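Local coordinates for protein extracellular ligand-binding receptor (Desulfitobacterium hafniense, PDB 4Q6B) that binds leucine in the cleft between its two lobes and probably hands it to an ABC transporter for amino-acid uptake, at residues D24-V34 against T283-I294; P226-D234 against E250-F258. All coordinates share one frame; numbering follows the deposited sequence.

Near the N terminus, segment 24-34 begins helix 26-39, just after the first strand of the parallel sheet of the first lobe. The chain later builds the second lobe, where interaction 2 closes a short loop: strand 227-229, a connection that is partly not modelled and then strand 253-257, its parallel neighbour. Only after this does helix 284-301 return to pack on helix 26-39, so interaction 1 closes a much longer loop that encloses interaction 2. The first contact thus ties a late helix to the first lobe, and the second pairs two neighbouring strands in the sheet of the other lobe. They touch where Ala287 packs on Phe258, and both reach the bound leucine, through Tyr285 and Asn231.

Interaction 1 (D24-V34 against T283-I294); sequences DLFAEGLELAV and TSYAAAGYDAVI. With LEU (leucine), chain B.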
# COMPACT_ATOMS: atom_id res chain seq x y z
N ASP A 24 -4.42 8.86 9.54
CA ASP A 24 -4.86 7.80 8.62
C ASP A 24 -5.50 6.58 9.31
O ASP A 24 -5.69 5.52 8.67
CB ASP A 24 -3.64 7.35 7.82
CG ASP A 24 -2.54 6.78 8.71
OD1 ASP A 24 -2.68 6.79 9.98
OD2 ASP A 24 -1.55 6.30 8.13
N LEU A 25 -5.78 6.73 10.61
CA LEU A 25 -6.38 5.67 11.42
C LEU A 25 -5.55 4.39 11.49
O LEU A 25 -6.07 3.32 11.79
CB LEU A 25 -7.83 5.35 10.95
CG LEU A 25 -8.77 6.53 11.05
CD1 LEU A 25 -10.17 6.22 10.45
CD2 LEU A 25 -8.90 7.01 12.52
N PHE A 26 -4.25 4.51 11.26
CA PHE A 26 -3.42 3.32 11.27
C PHE A 26 -3.31 2.76 12.70
O PHE A 26 -3.51 1.55 12.94
CB PHE A 26 -2.05 3.65 10.71
CG PHE A 26 -1.14 2.48 10.66
CD1 PHE A 26 -1.42 1.41 9.83
CD2 PHE A 26 0.04 2.48 11.41
CE1 PHE A 26 -0.55 0.34 9.78
CE2 PHE A 26 0.90 1.42 11.39
CZ PHE A 26 0.62 0.34 10.55
N ALA A 27 -3.07 3.65 13.65
CA ALA A 27 -2.98 3.26 15.06
C ALA A 27 -4.26 2.61 15.56
O ALA A 27 -4.19 1.64 16.34
CB ALA A 27 -2.58 4.47 15.96
N GLU A 28 -5.41 3.11 15.10
CA GLU A 28 -6.71 2.56 15.46
C GLU A 28 -6.85 1.11 14.94
O GLU A 28 -7.31 0.22 15.66
CB GLU A 28 -7.84 3.46 14.92
CG GLU A 28 -8.03 4.75 15.73
CD GLU A 28 -6.97 5.84 15.46
OE1 GLU A 28 -7.04 6.87 16.17
OE2 GLU A 28 -6.13 5.73 14.57
N GLY A 29 -6.46 0.87 13.70
CA GLY A 29 -6.58 -0.49 13.15
C GLY A 29 -5.68 -1.49 13.88
O GLY A 29 -6.11 -2.62 14.16
N LEU A 30 -4.44 -1.07 14.18
CA LEU A 30 -3.52 -1.88 15.00
C LEU A 30 -4.14 -2.17 16.35
O LEU A 30 -4.10 -3.33 16.82
CB LEU A 30 -2.17 -1.18 15.24
CG LEU A 30 -1.35 -0.75 14.03
CD1 LEU A 30 -0.19 0.12 14.48
CD2 LEU A 30 -0.80 -2.01 13.30
N GLU A 31 -4.68 -1.15 17.01
CA GLU A 31 -5.19 -1.31 18.38
C GLU A 31 -6.41 -2.25 18.43
O GLU A 31 -6.51 -3.10 19.30
CB GLU A 31 -5.49 0.06 19.01
CG GLU A 31 -6.16 0.02 20.39
CD GLU A 31 -6.61 1.40 20.90
OE1 GLU A 31 -7.67 1.92 20.45
OE2 GLU A 31 -5.90 1.94 21.77
N LEU A 32 -7.29 -2.12 17.45
CA LEU A 32 -8.42 -3.05 17.34
C LEU A 32 -7.94 -4.51 17.19
O LEU A 32 -8.56 -5.41 17.75
CB LEU A 32 -9.31 -2.65 16.15
CG LEU A 32 -10.69 -3.30 16.12
CD1 LEU A 32 -11.65 -2.82 17.23
CD2 LEU A 32 -11.37 -3.09 14.77
N ALA A 33 -6.89 -4.76 16.42
CA ALA A 33 -6.40 -6.15 16.25
C ALA A 33 -5.77 -6.72 17.51
O ALA A 33 -5.98 -7.88 17.84
CB ALA A 33 -5.42 -6.21 15.11
N VAL A 34 -4.97 -5.89 18.17
CA VAL A 34 -4.35 -6.32 19.40
C VAL A 34 -5.43 -6.66 20.43
O VAL A 34 -5.32 -7.66 21.18
CB VAL A 34 -3.46 -5.21 19.93
CG1 VAL A 34 -2.98 -5.57 21.33
CG2 VAL A 34 -2.27 -5.04 18.99
N THR A 283 -10.04 3.18 7.30
CA THR A 283 -9.29 3.44 6.07
C THR A 283 -8.61 2.15 5.58
O THR A 283 -8.55 1.14 6.29
CB THR A 283 -8.18 4.44 6.36
OG1 THR A 283 -7.35 3.94 7.43
CG2 THR A 283 -8.75 5.79 6.79
N SER A 284 -8.08 2.20 4.35
CA SER A 284 -7.29 1.07 3.83
C SER A 284 -6.06 0.78 4.72
O SER A 284 -5.64 -0.37 4.87
CB SER A 284 -6.85 1.39 2.40
OG SER A 284 -5.95 2.49 2.39
N TYR A 285 -5.47 1.83 5.30
CA TYR A 285 -4.33 1.61 6.21
C TYR A 285 -4.71 0.98 7.56
O TYR A 285 -3.95 0.12 8.08
CB TYR A 285 -3.58 2.94 6.44
CG TYR A 285 -3.12 3.51 5.12
CD1 TYR A 285 -2.13 2.89 4.39
CD2 TYR A 285 -3.80 4.59 4.55
CE1 TYR A 285 -1.74 3.40 3.13
CE2 TYR A 285 -3.44 5.09 3.32
CZ TYR A 285 -2.41 4.49 2.61
OH TYR A 285 -2.07 5.02 1.37
N ALA A 286 -5.89 1.37 8.09
CA ALA A 286 -6.41 0.70 9.30
C ALA A 286 -6.58 -0.78 9.00
O ALA A 286 -6.25 -1.64 9.84
CB ALA A 286 -7.75 1.25 9.68
N ALA A 287 -7.11 -1.08 7.81
CA ALA A 287 -7.33 -2.48 7.41
C ALA A 287 -6.03 -3.28 7.21
O ALA A 287 -5.92 -4.43 7.66
CB ALA A 287 -8.21 -2.53 6.12
N ALA A 288 -5.05 -2.68 6.55
CA ALA A 288 -3.73 -3.31 6.36
C ALA A 288 -3.01 -3.51 7.70
O ALA A 288 -2.39 -4.56 7.93
CB ALA A 288 -2.90 -2.46 5.40
N GLY A 289 -3.08 -2.51 8.58
CA GLY A 289 -2.53 -2.67 9.94
C GLY A 289 -3.20 -3.78 10.72
O GLY A 289 -2.53 -4.57 11.42
N TYR A 290 -4.53 -3.85 10.65
CA TYR A 290 -5.28 -4.88 11.34
C TYR A 290 -4.86 -6.26 10.81
O TYR A 290 -4.51 -7.17 11.61
CB TYR A 290 -6.80 -4.60 11.18
CG TYR A 290 -7.69 -5.59 11.92
CD1 TYR A 290 -8.04 -6.82 11.35
CD2 TYR A 290 -8.17 -5.29 13.18
CE1 TYR A 290 -8.89 -7.71 12.02
CE2 TYR A 290 -8.99 -6.17 13.87
CZ TYR A 290 -9.34 -7.39 13.29
OH TYR A 290 -10.16 -8.26 13.99
N ASP A 291 -4.85 -6.44 9.50
CA ASP A 291 -4.47 -7.75 8.97
C ASP A 291 -3.01 -8.08 9.33
O ASP A 291 -2.70 -9.29 9.57
CB ASP A 291 -4.65 -7.85 7.44
CG ASP A 291 -6.07 -8.26 7.04
OD1 ASP A 291 -6.94 -8.54 7.91
OD2 ASP A 291 -6.33 -8.28 5.82
N ALA A 292 -2.15 -7.08 9.44
CA ALA A 292 -0.75 -7.40 9.72
C ALA A 292 -0.61 -7.96 11.13
O ALA A 292 0.15 -8.86 11.37
CB ALA A 292 0.14 -6.14 9.59
N VAL A 293 -1.30 -7.35 12.08
CA VAL A 293 -1.27 -7.80 13.47
C VAL A 293 -1.88 -9.20 13.56
O VAL A 293 -1.31 -10.09 14.20
CB VAL A 293 -2.02 -6.83 14.43
CG1 VAL A 293 -2.24 -7.48 15.83
CG2 VAL A 293 -1.27 -5.52 14.57
N ILE A 294 -3.00 -9.42 12.87
CA ILE A 294 -3.67 -10.71 13.01
C ILE A 294 -2.79 -11.80 12.38
O ILE A 294 -2.66 -12.92 12.95
CB ILE A 294 -5.07 -10.73 12.37
CG1 ILE A 294 -6.03 -9.72 13.05
CG2 ILE A 294 -5.69 -12.14 12.50
CD1 ILE A 294 -6.20 -9.91 14.52
N LEU B . 2.98 3.35 -1.33
CA LEU B . 3.84 4.43 -0.84
C LEU B . 5.29 4.00 -0.84
O LEU B . 6.18 4.79 -0.55
CB LEU B . 3.40 4.83 0.56
CG LEU B . 2.01 5.45 0.35
CD1 LEU B . 1.02 4.89 1.32
CD2 LEU B . 2.01 6.98 0.38
OXT LEU B . 5.58 2.84 -1.18
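Gly29 and Ala286 mark a close helix-helix contact in the first lobe, where helices 26-39 and 284-301 run the same general way and reach strand 75-79 through residues such as Phe26 and Val293. The short axes approach to 7.2 Å at a crossing angle of -32°, a closeness that small residues permit: Gly29 CA lies 3.5 Å from Ala286 O in a CH...O contact, and the ring of Phe26 brings CE1 to 3.6 Å from Gly289 CA. A chi1 of -179° carries this ring across so that its edge meets Tyr285 O, while Leu30 CG lies over one face, toward its rim. Farther along, the Ala33 methyl is wedged between Tyr290 and Val293, tightly against the latter (CB to CG1, 3.5 Å). At the N-terminal ends, Thr283 OG1 donates to Asp24 O at 2.6 Å and accepts from Ala286 N, capping its own helix while fastening the loop before the other. Asp24 OD1 forms an Asx turn with Phe26 N; OD2 is hydrogen-bonded to Trp17 NE1. From the first turn of its helix, Tyr285 extends OH to 3.1 Å from CD1 of the bound leucine, joining the ligand pocket of a type I periplasmic binding protein.

Interaction 2 (P226-D234 against E250-F258); sequences PLIAGNSWD and EGLLVGSFF. With LEU (leucine), chain B; EDO (1,2-ethanediol), chain G.
A chi1 of -156° turns the Asp234 carboxylate away from its own N and toward Ser256, whose hydroxyl, at a chi1 of -168°, comes to meet it. Ser256 OG donates to Asp234 OD2 at 2.5 Å, so short that the exact length is doubtful; a salt bridge from Lys344 reaches the same oxygen and probably helps to stabilise its negative charge. Earlier along both chains, Ile228 pairs with Leu253 and Ala229 with Val254 in parallel strands. Leu253 N donates almost straight to Leu227 O (3.0 Å, 177° at the hydrogen), Leu253 O accepts from Ala229 N, and Ala229 O accepts from Gly255 N at 2.9 Å. At the strand entrance one water donates to both Leu227 O and Gly251 O, spanning the place where the chains diverge.

Ile228 and Leu253 run alongside each other toward helix 126-139. On the other face, Ala229 CB sits over the rim of the Trp233 ring, and Leu252 comes in across the indole, its CD2 3.7 Å from CE3 of Trp233. Trp233 NE1 is bonded to Lys205 O, which helps to fix the indole's rotation. CB of the same tryptophan rests on Val254 CG2 at 3.9 Å.

Beyond Gly230 the chain turns into the 3-10 segment 231-233. There Asn231 OD1 accepts from the amino N of the bound leucine at 3.1 Å; this holds for the conformer described and may differ in the second one. The loop at the C-terminal end of strand 227-229 thus supplies Asn231 and Ser232 to the leucine pocket, consistent with the interlobe cleft of type I periplasmic binding proteins, where ligands sit at the C-terminal ends of parallel strands.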
# COMPACT_ATOMS: atom_id res chain seq x y z
N PRO A 226 -10.70 10.53 -18.67
CA PRO A 226 -10.52 9.92 -17.35
C PRO A 226 -9.11 10.02 -16.82
O PRO A 226 -8.15 9.88 -17.58
CB PRO A 226 -10.84 8.45 -17.60
CG PRO A 226 -11.94 8.50 -18.65
CD PRO A 226 -11.49 9.65 -19.57
N LEU A 227 -8.99 10.23 -15.50
CA LEU A 227 -7.69 10.28 -14.82
C LEU A 227 -7.61 9.03 -13.93
O LEU A 227 -8.61 8.64 -13.30
CB LEU A 227 -7.55 11.55 -13.96
CG LEU A 227 -7.83 12.88 -14.68
CD1 LEU A 227 -7.53 14.02 -13.74
CD2 LEU A 227 -6.95 13.00 -15.92
N ILE A 228 -6.43 8.41 -13.94
CA ILE A 228 -6.20 7.16 -13.20
C ILE A 228 -4.92 7.29 -12.41
O ILE A 228 -3.93 7.87 -12.91
CB ILE A 228 -6.08 5.95 -14.20
CG1 ILE A 228 -7.36 5.80 -15.01
CG2 ILE A 228 -5.81 4.64 -13.44
CD1 ILE A 228 -7.27 6.31 -16.43
N ALA A 229 -4.91 6.78 -11.18
CA ALA A 229 -3.73 6.88 -10.32
C ALA A 229 -3.61 5.66 -9.41
O ALA A 229 -4.53 4.84 -9.32
CB ALA A 229 -3.80 8.17 -9.50
N GLY A 230 -2.49 5.57 -8.68
CA GLY A 230 -2.25 4.44 -7.81
C GLY A 230 -2.49 4.68 -6.35
O GLY A 230 -3.22 5.60 -5.98
N ASN A 231 -1.87 3.88 -5.48
CA ASN A 231 -2.37 3.81 -4.11
C ASN A 231 -2.19 5.02 -3.18
O ASN A 231 -2.88 5.10 -2.14
CB ASN A 231 -1.83 2.56 -3.41
CG ASN A 231 -0.65 2.87 -2.51
OD1 ASN A 231 0.42 3.21 -2.99
ND2 ASN A 231 -0.86 2.77 -1.21
N SER A 232 -1.26 5.94 -3.49
CA SER A 232 -1.09 7.09 -2.60
C SER A 232 -2.32 8.02 -2.66
O SER A 232 -2.47 8.94 -1.84
CB SER A 232 0.17 7.89 -2.98
OG SER A 232 0.11 8.24 -4.35
N TRP A 233 -3.18 7.77 -3.63
CA TRP A 233 -4.36 8.61 -3.85
C TRP A 233 -5.56 8.13 -3.02
O TRP A 233 -6.59 8.81 -2.97
CB TRP A 233 -4.70 8.65 -5.33
CG TRP A 233 -3.65 9.39 -6.14
CD1 TRP A 233 -2.40 8.95 -6.48
CD2 TRP A 233 -3.80 10.67 -6.75
NE1 TRP A 233 -1.75 9.90 -7.24
CE2 TRP A 233 -2.59 10.96 -7.42
CE3 TRP A 233 -4.83 11.61 -6.76
CZ2 TRP A 233 -2.40 12.16 -8.13
CZ3 TRP A 233 -4.63 12.80 -7.45
CH2 TRP A 233 -3.42 13.05 -8.13
N ASP A 234 -5.43 6.97 -2.36
CA ASP A 234 -6.44 6.51 -1.41
C ASP A 234 -6.47 7.45 -0.20
O ASP A 234 -7.53 7.91 0.22
CB ASP A 234 -6.14 5.07 -0.99
CG ASP A 234 -7.38 4.32 -0.48
OD1 ASP A 234 -8.28 4.96 0.12
OD2 ASP A 234 -7.45 3.09 -0.70
N GLU A 250 -13.89 14.21 -9.09
CA GLU A 250 -15.01 13.42 -9.61
C GLU A 250 -14.56 12.54 -10.79
O GLU A 250 -14.03 13.03 -11.80
CB GLU A 250 -16.15 14.36 -10.05
CG GLU A 250 -17.49 13.66 -10.38
CD GLU A 250 -18.17 13.06 -9.15
OE1 GLU A 250 -17.79 13.44 -8.01
OE2 GLU A 250 -19.07 12.20 -9.31
N GLY A 251 -14.74 11.23 -10.63
CA GLY A 251 -14.44 10.28 -11.68
C GLY A 251 -13.02 9.74 -11.65
O GLY A 251 -12.71 8.82 -12.41
N LEU A 252 -12.17 10.27 -10.77
CA LEU A 252 -10.83 9.68 -10.56
C LEU A 252 -10.86 8.19 -10.22
O LEU A 252 -11.57 7.77 -9.31
CB LEU A 252 -10.07 10.45 -9.49
CG LEU A 252 -8.67 9.93 -9.13
CD1 LEU A 252 -7.67 10.24 -10.24
CD2 LEU A 252 -8.18 10.54 -7.79
N LEU A 253 -10.09 7.39 -10.96
CA LEU A 253 -9.98 5.97 -10.66
C LEU A 253 -8.67 5.73 -9.92
O LEU A 253 -7.61 6.17 -10.38
CB LEU A 253 -10.02 5.13 -11.95
CG LEU A 253 -9.94 3.61 -11.74
CD1 LEU A 253 -11.23 3.07 -11.08
CD2 LEU A 253 -9.69 2.91 -13.11
N VAL A 254 -8.75 5.01 -8.80
CA VAL A 254 -7.61 4.75 -7.96
C VAL A 254 -7.38 3.25 -7.78
O VAL A 254 -8.28 2.52 -7.44
CB VAL A 254 -7.80 5.41 -6.58
CG1 VAL A 254 -6.68 5.03 -5.63
CG2 VAL A 254 -7.90 6.92 -6.74
N GLY A 255 -6.15 2.81 -8.02
CA GLY A 255 -5.80 1.43 -7.79
C GLY A 255 -5.23 1.33 -6.39
O GLY A 255 -4.25 1.95 -6.07
N SER A 256 -5.87 0.52 -5.57
CA SER A 256 -5.60 0.51 -4.15
C SER A 256 -5.93 -0.86 -3.62
O SER A 256 -5.84 -1.82 -4.34
CB SER A 256 -6.39 1.58 -3.42
OG SER A 256 -5.90 1.73 -2.11
N PHE A 257 -6.22 -0.91 -2.33
CA PHE A 257 -6.59 -2.14 -1.65
C PHE A 257 -7.57 -1.85 -0.51
O PHE A 257 -7.73 -0.72 -0.09
CB PHE A 257 -5.34 -2.86 -1.14
CG PHE A 257 -4.50 -2.00 -0.25
CD1 PHE A 257 -3.42 -1.32 -0.76
CD2 PHE A 257 -4.81 -1.86 1.08
CE1 PHE A 257 -2.66 -0.51 0.05
CE2 PHE A 257 -4.06 -1.05 1.89
CZ PHE A 257 -2.98 -0.38 1.38
N PHE A 258 -8.26 -2.90 -0.06
CA PHE A 258 -9.30 -2.85 0.95
C PHE A 258 -10.64 -2.38 0.39
O PHE A 258 -10.78 -1.25 -0.03
CB PHE A 258 -8.94 -2.06 2.22
CG PHE A 258 -10.03 -2.10 3.26
CD1 PHE A 258 -10.49 -3.30 3.74
CD2 PHE A 258 -10.61 -0.94 3.72
CE1 PHE A 258 -11.50 -3.36 4.68
CE2 PHE A 258 -11.61 -0.98 4.66
CZ PHE A 258 -12.05 -2.19 5.14
N LEU B . 2.98 3.35 -1.33
CA LEU B . 3.84 4.43 -0.84
C LEU B . 5.29 4.00 -0.84
O LEU B . 6.18 4.79 -0.55
CB LEU B . 3.40 4.83 0.56
CG LEU B . 2.01 5.45 0.35
CD1 LEU B . 1.02 4.89 1.32
CD2 LEU B . 2.01 6.98 0.38
OXT LEU B . 5.58 2.84 -1.18
C1 EDO G . 2.09 6.08 -7.74
O1 EDO G . 3.30 6.81 -7.47
C2 EDO G . 1.47 5.56 -6.45
O2 EDO G . 0.63 6.55 -5.94
O HOH W 1 -11.07 7.74 -14.28